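Local coordinates for NYN domain-containing protein (Vibrio parahaemolyticus, PDB 2QIP), which is of unknown function but carries a NYN domain of the PIN clan and so may act as an RNA nuclease, at residues Y29-F38 / V157-L165; S50-S58 / L70-K80. All blocks are in the same frame, centred on the assembly; numbering follows the deposited sequence.

Contact 1 (Y29-F38 / V157-L165); sequences YRSNFDYNQF and VAIDDDFLL
Three direct hydrogen bonds tie the C-terminal tail to residues 29-38. Two are between backbones. Leu165 N donates to Asn32 O at 2.9 Å, nearly straight (175°), and Asp34 N donates to Phe163 O at 2.8 Å. They flank Phe33 and Leu164, the pair joined in a single beta bridge. The third uses a side chain: Tyr29 OH gives its proton to Ile159 O at 2.7 Å, in the carbonyl plane and on a lone pair.

Two waters add longer links. One donates to both Asp34 OD2 and Leu164 O. The other accepts from Gln37 NE2 and donates to Asp162 O. Asp34 is also the N-cap of helix 35-42: its OD1 takes the N-H of Gln37 from above the carboxylate plane. Asp160 OD1 accepts from Asp162 N in an Asx turn that starts the tail's bend.

The apolar contacts centre on three rings. Leu164 CD1 lies over one face of Tyr29, 4.0 Å from the ring centroid, a CH-pi contact. Phe33 has CG anti to the backbone N (chi1 -169°), which carries the CD1-CE1 side of its ring to both Ile159 and Phe163. Ile159 CG2 meets its edge, 3.6 Å from Phe33 CD1. Phe163 CB packs on Phe33 CE1 at 3.8 Å. The Phe163 ring itself turns its edge to Gln37 O and rests against the backbone of Phe38. Apart from these pairs, the Leu165 methyl CD2 packs against the Asp34 side chain, touching its carboxylate carbon CG at 3.6 Å.

Val21 and Cys25 of helix 18-29 and Tyr139 of strand 135-140 border this cluster. The chemistry implies a tail fixed at both ends: Tyr29 holds the exit from edge strand 155-158, and the paired backbones hold the last residues beside the start of helix 35-42.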
loop_
_atom_site.group_PDB
_atom_site.type_symbol
_atom_site.label_atom_id
_atom_site.label_comp_id
_atom_site.label_asym_id
_atom_site.label_seq_id
_atom_site.Cartn_x
_atom_site.Cartn_y
_atom_site.Cartn_z
ATOM N N TYR A 29 22.372 1.636 13.788
ATOM C CA TYR A 29 23.805 1.697 13.546
ATOM C C TYR A 29 24.398 3.113 13.534
ATOM O O TYR A 29 25.615 3.255 13.423
ATOM C CB TYR A 29 24.129 1.031 12.208
ATOM C CG TYR A 29 23.552 -0.344 12.009
ATOM C CD1 TYR A 29 23.817 -1.389 12.901
ATOM C CD2 TYR A 29 22.768 -0.625 10.876
ATOM C CE1 TYR A 29 23.298 -2.675 12.688
ATOM C CE2 TYR A 29 22.246 -1.886 10.662
ATOM C CZ TYR A 29 22.513 -2.910 11.557
ATOM O OH TYR A 29 21.995 -4.168 11.334
ATOM N N ARG A 30 23.550 4.136 13.599
ATOM C CA ARG A 30 23.958 5.536 13.313
ATOM C C ARG A 30 24.927 5.635 12.117
ATOM O O ARG A 30 25.948 6.337 12.151
ATOM C CB ARG A 30 24.475 6.255 14.580
ATOM C CG ARG A 30 23.347 6.531 15.586
ATOM C CD ARG A 30 22.889 8.004 15.674
ATOM N NE ARG A 30 22.384 8.610 14.436
ATOM C CZ ARG A 30 21.541 9.646 14.392
ATOM N NH1 ARG A 30 21.084 10.199 15.511
ATOM N NH2 ARG A 30 21.131 10.127 13.226
ATOM N N SER A 31 24.568 4.917 11.052
ATOM C CA SER A 31 25.363 4.833 9.834
ATOM C C SER A 31 24.412 4.885 8.654
ATOM O O SER A 31 23.199 4.753 8.828
ATOM C CB SER A 31 26.106 3.502 9.767
ATOM O OG SER A 31 26.983 3.344 10.860
ATOM N N ASN A 32 24.975 5.097 7.469
ATOM C CA ASN A 32 24.190 5.124 6.240
ATOM C C ASN A 32 24.417 3.857 5.415
ATOM O O ASN A 32 25.481 3.226 5.474
ATOM C CB ASN A 32 24.507 6.366 5.386
ATOM C CG ASN A 32 23.924 7.668 5.958
ATOM O OD1 ASN A 32 23.031 7.664 6.819
ATOM N ND2 ASN A 32 24.427 8.789 5.458
ATOM N N PHE A 33 23.389 3.497 4.657
ATOM C CA PHE A 33 23.433 2.330 3.767
ATOM C C PHE A 33 24.369 2.559 2.593
ATOM O O PHE A 33 24.361 3.640 1.978
ATOM C CB PHE A 33 22.015 2.114 3.253
ATOM C CG PHE A 33 21.775 0.823 2.535
ATOM C CD1 PHE A 33 21.828 -0.408 3.193
ATOM C CD2 PHE A 33 21.396 0.855 1.204
ATOM C CE1 PHE A 33 21.530 -1.606 2.510
ATOM C CE2 PHE A 33 21.099 -0.328 0.516
ATOM C CZ PHE A 33 21.164 -1.556 1.184
ATOM N N ASP A 34 25.168 1.538 2.276
ATOM C CA ASP A 34 26.073 1.594 1.129
ATOM C C ASP A 34 25.359 1.066 -0.117
ATOM O O ASP A 34 25.324 -0.141 -0.376
ATOM C CB ASP A 34 27.348 0.793 1.412
ATOM C CG ASP A 34 28.382 0.928 0.320
ATOM O OD1 ASP A 34 28.031 1.413 -0.794
ATOM O OD2 ASP A 34 29.559 0.552 0.583
ATOM N N TYR A 35 24.795 1.985 -0.892
ATOM C CA TYR A 35 24.027 1.580 -2.057
ATOM C C TYR A 35 24.893 0.959 -3.150
ATOM O O TYR A 35 24.406 0.122 -3.923
ATOM C CB TYR A 35 23.245 2.764 -2.616
ATOM C CG TYR A 35 22.009 3.079 -1.823
ATOM C CD1 TYR A 35 20.793 2.487 -2.153
ATOM C CD2 TYR A 35 22.045 3.974 -0.754
ATOM C CE1 TYR A 35 19.628 2.779 -1.424
ATOM C CE2 TYR A 35 20.897 4.265 -0.018
ATOM C CZ TYR A 35 19.697 3.660 -0.368
ATOM O OH TYR A 35 18.555 3.940 0.337
ATOM N N ASN A 36 26.165 1.355 -3.236
ATOM C CA ASN A 36 27.048 0.711 -4.206
ATOM C C ASN A 36 27.326 -0.752 -3.851
ATOM O O ASN A 36 27.316 -1.615 -4.723
ATOM C CB ASN A 36 28.370 1.456 -4.317
ATOM C CG ASN A 36 28.291 2.653 -5.226
ATOM O OD1 ASN A 36 28.062 2.523 -6.422
ATOM N ND2 ASN A 36 28.519 3.832 -4.657
ATOM N N GLN A 37 27.556 -1.027 -2.572
ATOM C CA GLN A 37 27.785 -2.408 -2.131
ATOM C C GLN A 37 26.523 -3.235 -2.349
ATOM O O GLN A 37 26.597 -4.369 -2.813
ATOM C CB GLN A 37 28.189 -2.450 -0.643
ATOM C CG GLN A 37 28.766 -3.801 -0.186
ATOM C CD GLN A 37 30.110 -4.093 -0.844
ATOM O OE1 GLN A 37 30.734 -3.200 -1.440
ATOM N NE2 GLN A 37 30.576 -5.329 -0.720
ATOM N N PHE A 38 25.378 -2.670 -1.968
ATOM C CA PHE A 38 24.124 -3.374 -2.190
ATOM C C PHE A 38 23.933 -3.705 -3.678
ATOM O O PHE A 38 23.607 -4.838 -4.019
ATOM C CB PHE A 38 22.922 -2.581 -1.654
ATOM C CG PHE A 38 21.609 -3.133 -2.141
ATOM C CD1 PHE A 38 21.077 -4.281 -1.562
ATOM C CD2 PHE A 38 20.942 -2.526 -3.190
ATOM C CE1 PHE A 38 19.893 -4.828 -2.026
ATOM C CE2 PHE A 38 19.754 -3.079 -3.681
ATOM C CZ PHE A 38 19.236 -4.232 -3.096
ATOM N N VAL A 157 18.005 -11.205 3.745
ATOM C CA VAL A 157 19.404 -10.811 3.864
ATOM C C VAL A 157 19.488 -9.633 4.831
ATOM O O VAL A 157 18.791 -8.614 4.661
ATOM C CB VAL A 157 20.010 -10.407 2.502
ATOM C CG1 VAL A 157 21.478 -9.940 2.688
ATOM C CG2 VAL A 157 19.924 -11.560 1.485
ATOM N N ALA A 158 20.334 -9.773 5.850
ATOM C CA ALA A 158 20.473 -8.718 6.848
ATOM C C ALA A 158 21.144 -7.474 6.303
ATOM O O ALA A 158 22.179 -7.571 5.660
ATOM C CB ALA A 158 21.298 -9.229 7.993
ATOM N N ILE A 159 20.565 -6.301 6.578
ATOM C CA ILE A 159 21.297 -5.041 6.387
ATOM C C ILE A 159 22.070 -4.847 7.679
ATOM O O ILE A 159 21.499 -4.524 8.706
ATOM C CB ILE A 159 20.371 -3.852 6.123
ATOM C CG1 ILE A 159 19.599 -4.067 4.810
ATOM C CG2 ILE A 159 21.171 -2.509 6.088
ATOM C CD1 ILE A 159 18.574 -2.960 4.535
ATOM N N ASP A 160 23.366 -5.112 7.599
ATOM C CA ASP A 160 24.273 -4.992 8.732
ATOM C C ASP A 160 25.558 -4.386 8.216
ATOM O O ASP A 160 25.558 -3.765 7.148
ATOM C CB ASP A 160 24.503 -6.362 9.399
ATOM C CG ASP A 160 25.131 -7.402 8.471
ATOM O OD1 ASP A 160 25.629 -7.062 7.365
ATOM O OD2 ASP A 160 25.110 -8.595 8.871
ATOM N N ASP A 161 26.657 -4.575 8.938
ATOM C CA ASP A 161 27.884 -3.892 8.582
ATOM C C ASP A 161 28.376 -4.178 7.156
ATOM O O ASP A 161 29.052 -3.345 6.556
ATOM C CB ASP A 161 28.972 -4.188 9.616
ATOM C CG ASP A 161 30.215 -3.371 9.394
ATOM O OD1 ASP A 161 30.173 -2.138 9.628
ATOM O OD2 ASP A 161 31.226 -3.964 8.973
ATOM N N ASP A 162 27.994 -5.333 6.600
ATOM C CA ASP A 162 28.376 -5.704 5.232
ATOM C C ASP A 162 27.788 -4.760 4.164
ATOM O O ASP A 162 28.211 -4.786 2.997
ATOM C CB ASP A 162 27.950 -7.147 4.935
ATOM C CG ASP A 162 28.729 -8.182 5.746
ATOM O OD1 ASP A 162 29.829 -7.861 6.264
ATOM O OD2 ASP A 162 28.234 -9.318 5.846
ATOM N N PHE A 163 26.790 -3.973 4.565
ATOM C CA PHE A 163 26.126 -3.036 3.658
ATOM C C PHE A 163 26.089 -1.612 4.196
ATOM O O PHE A 163 25.264 -0.827 3.761
ATOM C CB PHE A 163 24.692 -3.504 3.325
ATOM C CG PHE A 163 24.648 -4.774 2.517
ATOM C CD1 PHE A 163 25.039 -4.784 1.170
ATOM C CD2 PHE A 163 24.265 -5.978 3.106
ATOM C CE1 PHE A 163 25.012 -5.974 0.434
ATOM C CE2 PHE A 163 24.234 -7.165 2.372
ATOM C CZ PHE A 163 24.629 -7.167 1.047
ATOM N N LEU A 164 26.996 -1.268 5.116
ATOM C CA LEU A 164 27.059 0.092 5.641
ATOM C C LEU A 164 28.277 0.846 5.117
ATOM O O LEU A 164 29.336 0.249 4.871
ATOM C CB LEU A 164 27.093 0.077 7.174
ATOM C CG LEU A 164 25.834 -0.480 7.838
ATOM C CD1 LEU A 164 26.055 -0.606 9.356
ATOM C CD2 LEU A 164 24.573 0.352 7.527
ATOM N N LEU A 165 28.120 2.156 4.956
ATOM C CA LEU A 165 29.242 3.026 4.591
ATOM C C LEU A 165 30.172 3.210 5.759
ATOM O O LEU A 165 29.751 3.110 6.912
ATOM C CB LEU A 165 28.738 4.391 4.150
ATOM C CG LEU A 165 28.018 4.404 2.807
ATOM C CD1 LEU A 165 27.292 5.722 2.634
ATOM C CD2 LEU A 165 28.979 4.171 1.656
ATOM O OXT LEU A 165 31.352 3.472 5.523
HETATM O O HOH W 1 29.798 -1.352 2.498
HETATM O O HOH W 2 28.934 -6.853 1.123
#

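Contact 2 (S50-S58 / L70-K80); sequences SAKAYAIAS and LRGVGFEVMLK
The Tyr54 ring carries Met78, a selenomethionine, on one face. Met78 CG stands 3.8 Å above the ring plane, offset toward the rim, in a CH-pi contact. Met78 CB is 3.7 Å from Tyr54 CD1, and the two side chains run side by side. Trp94 meets Tyr54 edge-to-face, and the Tyr54 hydroxyl bonds to Asp101. The Phe75 ring has Leu70 O in plane at one edge, and Ala51 C also lies at the edge. Ala53 CB approaches it obliquely, 4.0 Å from Phe75 CG. Trp39 makes an edge-to-face pair with this ring.

Between the strands, five backbone hydrogen bonds form a parallel pairing. Glu76 N donates to Ala51 O, Ala53 N to Glu76 O, Met78 N to Ala53 O, Ala55 N to Met78 O and Lys80 N to Ala55 O. The last is the most bent, at 139°. Beyond it, a water accepts from Ala57 N and donates to Lys80 O.

Lys52, Tyr54, Glu76 and Met78 share one face of the sheet. The Lys52 chain, extended beyond CG, lays its methylenes across Met78, with Lys52 CD 3.9 Å from Met78 SE. Lys52 CE reaches Glu76 OE1 at 3.4 Å, while NZ stays 4.1 Å from that oxygen, too far for a salt bridge. The other face is apolar. There Ala53 CB meets Leu70 CD1 at 4.1 Å, and Leu79 packs on Ala55 and Ala57.

Lys80 NZ forms a salt bridge with Asp120 of the second subunit. The contact joins parts of the beta-alpha-beta unit of strand 46-55, helix 61-73 and strand 76-79. Its chemistry implies that backbone bonds set the register, while the small Ala51 and Ala53 probably allow Phe75, and Ala53 also Leu70, to pack close.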
loop_
_atom_site.group_PDB
_atom_site.type_symbol
_atom_site.label_atom_id
_atom_site.label_comp_id
_atom_site.label_asym_id
_atom_site.label_seq_id
_atom_site.Cartn_x
_atom_site.Cartn_y
_atom_site.Cartn_z
ATOM N N SER A 50 14.315 -4.216 -13.599
ATOM C CA SER A 50 13.835 -2.962 -13.048
ATOM C C SER A 50 14.531 -2.729 -11.727
ATOM O O SER A 50 14.759 -3.683 -10.970
ATOM C CB SER A 50 12.314 -3.043 -12.822
ATOM O OG SER A 50 11.797 -1.852 -12.254
ATOM N N ALA A 51 14.868 -1.473 -11.447
ATOM C CA ALA A 51 15.454 -1.121 -10.161
ATOM C C ALA A 51 15.015 0.283 -9.814
ATOM O O ALA A 51 15.381 1.256 -10.494
ATOM C CB ALA A 51 16.974 -1.235 -10.184
ATOM N N LYS A 52 14.217 0.384 -8.757
ATOM C CA LYS A 52 13.635 1.659 -8.366
ATOM C C LYS A 52 13.889 1.943 -6.899
ATOM O O LYS A 52 13.798 1.046 -6.058
ATOM C CB LYS A 52 12.129 1.663 -8.682
ATOM C CG LYS A 52 11.864 1.822 -10.156
ATOM C CD LYS A 52 10.394 1.811 -10.520
ATOM C CE LYS A 52 10.285 2.016 -12.041
ATOM N NZ LYS A 52 8.884 1.911 -12.564
ATOM N N ALA A 53 14.233 3.198 -6.613
ATOM C CA ALA A 53 14.488 3.676 -5.260
ATOM C C ALA A 53 13.426 4.711 -4.948
ATOM O O ALA A 53 13.338 5.741 -5.627
ATOM C CB ALA A 53 15.901 4.288 -5.150
ATOM N N TYR A 54 12.602 4.428 -3.940
ATOM C CA TYR A 54 11.432 5.250 -3.624
ATOM C C TYR A 54 11.813 6.224 -2.522
ATOM O O TYR A 54 12.018 5.837 -1.357
ATOM C CB TYR A 54 10.283 4.325 -3.185
ATOM C CG TYR A 54 9.847 3.446 -4.335
ATOM C CD1 TYR A 54 8.778 3.821 -5.134
ATOM C CD2 TYR A 54 10.522 2.259 -4.644
ATOM C CE1 TYR A 54 8.373 3.051 -6.218
ATOM C CE2 TYR A 54 10.128 1.475 -5.743
ATOM C CZ TYR A 54 9.036 1.872 -6.513
ATOM O OH TYR A 54 8.636 1.115 -7.617
ATOM N N ALA A 55 11.902 7.497 -2.892
ATOM C CA ALA A 55 12.476 8.528 -2.014
ATOM C C ALA A 55 11.547 9.731 -1.927
ATOM O O ALA A 55 10.487 9.775 -2.575
ATOM C CB ALA A 55 13.851 8.945 -2.562
ATOM N N ILE A 56 11.967 10.723 -1.137
ATOM C CA ILE A 56 11.193 11.946 -0.938
ATOM C C ILE A 56 11.882 13.094 -1.671
ATOM O O ILE A 56 13.089 13.295 -1.533
ATOM C CB ILE A 56 11.048 12.262 0.573
ATOM C CG1 ILE A 56 10.426 11.056 1.307
ATOM C CG2 ILE A 56 10.231 13.544 0.809
ATOM C CD1 ILE A 56 9.018 10.633 0.802
ATOM N N ALA A 57 11.112 13.838 -2.461
ATOM C CA ALA A 57 11.653 14.998 -3.167
ATOM C C ALA A 57 12.169 16.056 -2.215
ATOM O O ALA A 57 11.631 16.243 -1.128
ATOM C CB ALA A 57 10.602 15.586 -4.063
ATOM N N SER A 58 13.195 16.776 -2.661
ATOM C CA SER A 58 13.863 17.742 -1.778
ATOM C C SER A 58 14.442 18.880 -2.569
ATOM O O SER A 58 14.943 18.670 -3.670
ATOM C CB SER A 58 14.996 17.052 -1.017
ATOM O OG SER A 58 15.691 17.970 -0.179
ATOM N N LEU A 70 22.279 7.884 -6.410
ATOM C CA LEU A 70 21.455 6.690 -6.636
ATOM C C LEU A 70 21.219 6.408 -8.107
ATOM O O LEU A 70 21.240 5.256 -8.521
ATOM C CB LEU A 70 20.118 6.818 -5.937
ATOM C CG LEU A 70 20.131 6.867 -4.415
ATOM C CD1 LEU A 70 18.713 6.994 -3.882
ATOM C CD2 LEU A 70 20.850 5.658 -3.804
ATOM N N ARG A 71 20.953 7.450 -8.894
ATOM C CA ARG A 71 20.752 7.247 -10.323
ATOM C C ARG A 71 22.016 6.680 -10.960
ATOM O O ARG A 71 21.941 5.786 -11.803
ATOM C CB ARG A 71 20.317 8.545 -11.012
ATOM C CG ARG A 71 18.981 9.096 -10.534
ATOM C CD ARG A 71 18.528 10.339 -11.319
ATOM N NE ARG A 71 17.390 10.908 -10.620
ATOM C CZ ARG A 71 17.473 11.928 -9.777
ATOM N NH1 ARG A 71 18.632 12.567 -9.596
ATOM N NH2 ARG A 71 16.396 12.330 -9.126
ATOM N N GLY A 72 23.167 7.182 -10.513
ATOM C CA GLY A 72 24.473 6.694 -10.970
ATOM C C GLY A 72 24.739 5.232 -10.662
ATOM O O GLY A 72 25.379 4.526 -11.443
ATOM N N VAL A 73 24.267 4.782 -9.507
ATOM C CA VAL A 73 24.386 3.375 -9.113
ATOM C C VAL A 73 23.591 2.493 -10.070
ATOM O O VAL A 73 23.986 1.351 -10.363
ATOM C CB VAL A 73 23.896 3.176 -7.663
ATOM C CG1 VAL A 73 23.833 1.682 -7.315
ATOM C CG2 VAL A 73 24.838 3.900 -6.690
ATOM N N GLY A 74 22.466 3.019 -10.548
ATOM C CA GLY A 74 21.630 2.295 -11.495
ATOM C C GLY A 74 20.137 2.366 -11.227
ATOM O O GLY A 74 19.352 1.822 -11.995
ATOM N N PHE A 75 19.740 3.030 -10.137
ATOM C CA PHE A 75 18.311 3.120 -9.815
ATOM C C PHE A 75 17.571 4.174 -10.636
ATOM O O PHE A 75 18.113 5.259 -10.894
ATOM C CB PHE A 75 18.114 3.470 -8.342
ATOM C CG PHE A 75 18.597 2.414 -7.410
ATOM C CD1 PHE A 75 17.804 1.300 -7.136
ATOM C CD2 PHE A 75 19.839 2.525 -6.788
ATOM C CE1 PHE A 75 18.241 0.314 -6.268
ATOM C CE2 PHE A 75 20.285 1.531 -5.902
ATOM C CZ PHE A 75 19.477 0.421 -5.658
ATOM N N GLU A 76 16.316 3.896 -10.991
ATOM C CA GLU A 76 15.382 4.983 -11.303
ATOM C C GLU A 76 14.894 5.502 -9.946
ATOM O O GLU A 76 14.396 4.725 -9.129
ATOM C CB GLU A 76 14.197 4.519 -12.156
ATOM C CG GLU A 76 13.211 5.677 -12.373
ATOM C CD GLU A 76 12.050 5.417 -13.328
ATOM O OE1 GLU A 76 11.967 4.327 -13.932
ATOM O OE2 GLU A 76 11.207 6.347 -13.477
ATOM N N VAL A 77 15.088 6.793 -9.680
ATOM C CA VAL A 77 14.674 7.372 -8.422
ATOM C C VAL A 77 13.237 7.849 -8.565
ATOM O O VAL A 77 12.925 8.665 -9.444
ATOM C CB VAL A 77 15.621 8.499 -7.965
ATOM C CG1 VAL A 77 15.026 9.253 -6.792
ATOM C CG2 VAL A 77 17.010 7.917 -7.599
HETATM N N MSE A 78 12.369 7.292 -7.716
HETATM C CA MSE A 78 10.952 7.615 -7.723
HETATM C C MSE A 78 10.697 8.571 -6.574
HETATM O O MSE A 78 10.745 8.171 -5.416
HETATM C CB MSE A 78 10.116 6.336 -7.533
HETATM C CG MSE A 78 10.467 5.218 -8.514
HETATM SE SE MSE A 78 10.002 5.687 -10.333
HETATM C CE MSE A 78 8.074 5.641 -10.076
ATOM N N LEU A 79 10.437 9.843 -6.883
ATOM C CA LEU A 79 10.173 10.832 -5.827
ATOM C C LEU A 79 8.675 10.887 -5.551
ATOM O O LEU A 79 7.860 10.880 -6.482
ATOM C CB LEU A 79 10.681 12.203 -6.266
ATOM C CG LEU A 79 12.185 12.218 -6.559
ATOM C CD1 LEU A 79 12.709 13.577 -7.165
ATOM C CD2 LEU A 79 12.991 11.836 -5.298
ATOM N N LYS A 80 8.310 10.928 -4.271
ATOM C CA LYS A 80 6.904 10.864 -3.921
ATOM C C LYS A 80 6.150 12.102 -4.420
ATOM O O LYS A 80 6.599 13.232 -4.190
ATOM C CB LYS A 80 6.717 10.681 -2.418
ATOM C CG LYS A 80 5.287 10.314 -2.098
ATOM C CD LYS A 80 5.084 9.947 -0.665
ATOM C CE LYS A 80 3.650 9.460 -0.468
ATOM N NZ LYS A 80 3.352 9.309 0.966
HETATM O O HOH W 3 8.355 13.591 -2.229
#

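How the contacts relate
From the N terminus, the chain passes through strand 10-17 and helix 18-29 to reach residues 29-38, the first half of contact 1. Helix 35-42 then leads to strand 46-55. Contact 2 closes a short loop around helix 61-73 and brings strand 76-79 alongside strand 46-55 at one edge of the sheet. Contact 1 closes only at the C terminus, after strand 155-158 at the other edge, so the loop of contact 2 lies wholly within its long loop. The contact centres are about 17 Å apart. They meet where Tyr35 packs on Leu70 and Phe75, and Asn36 on Val73, joining helix 35-42 to helix 61-73 and the turn after it.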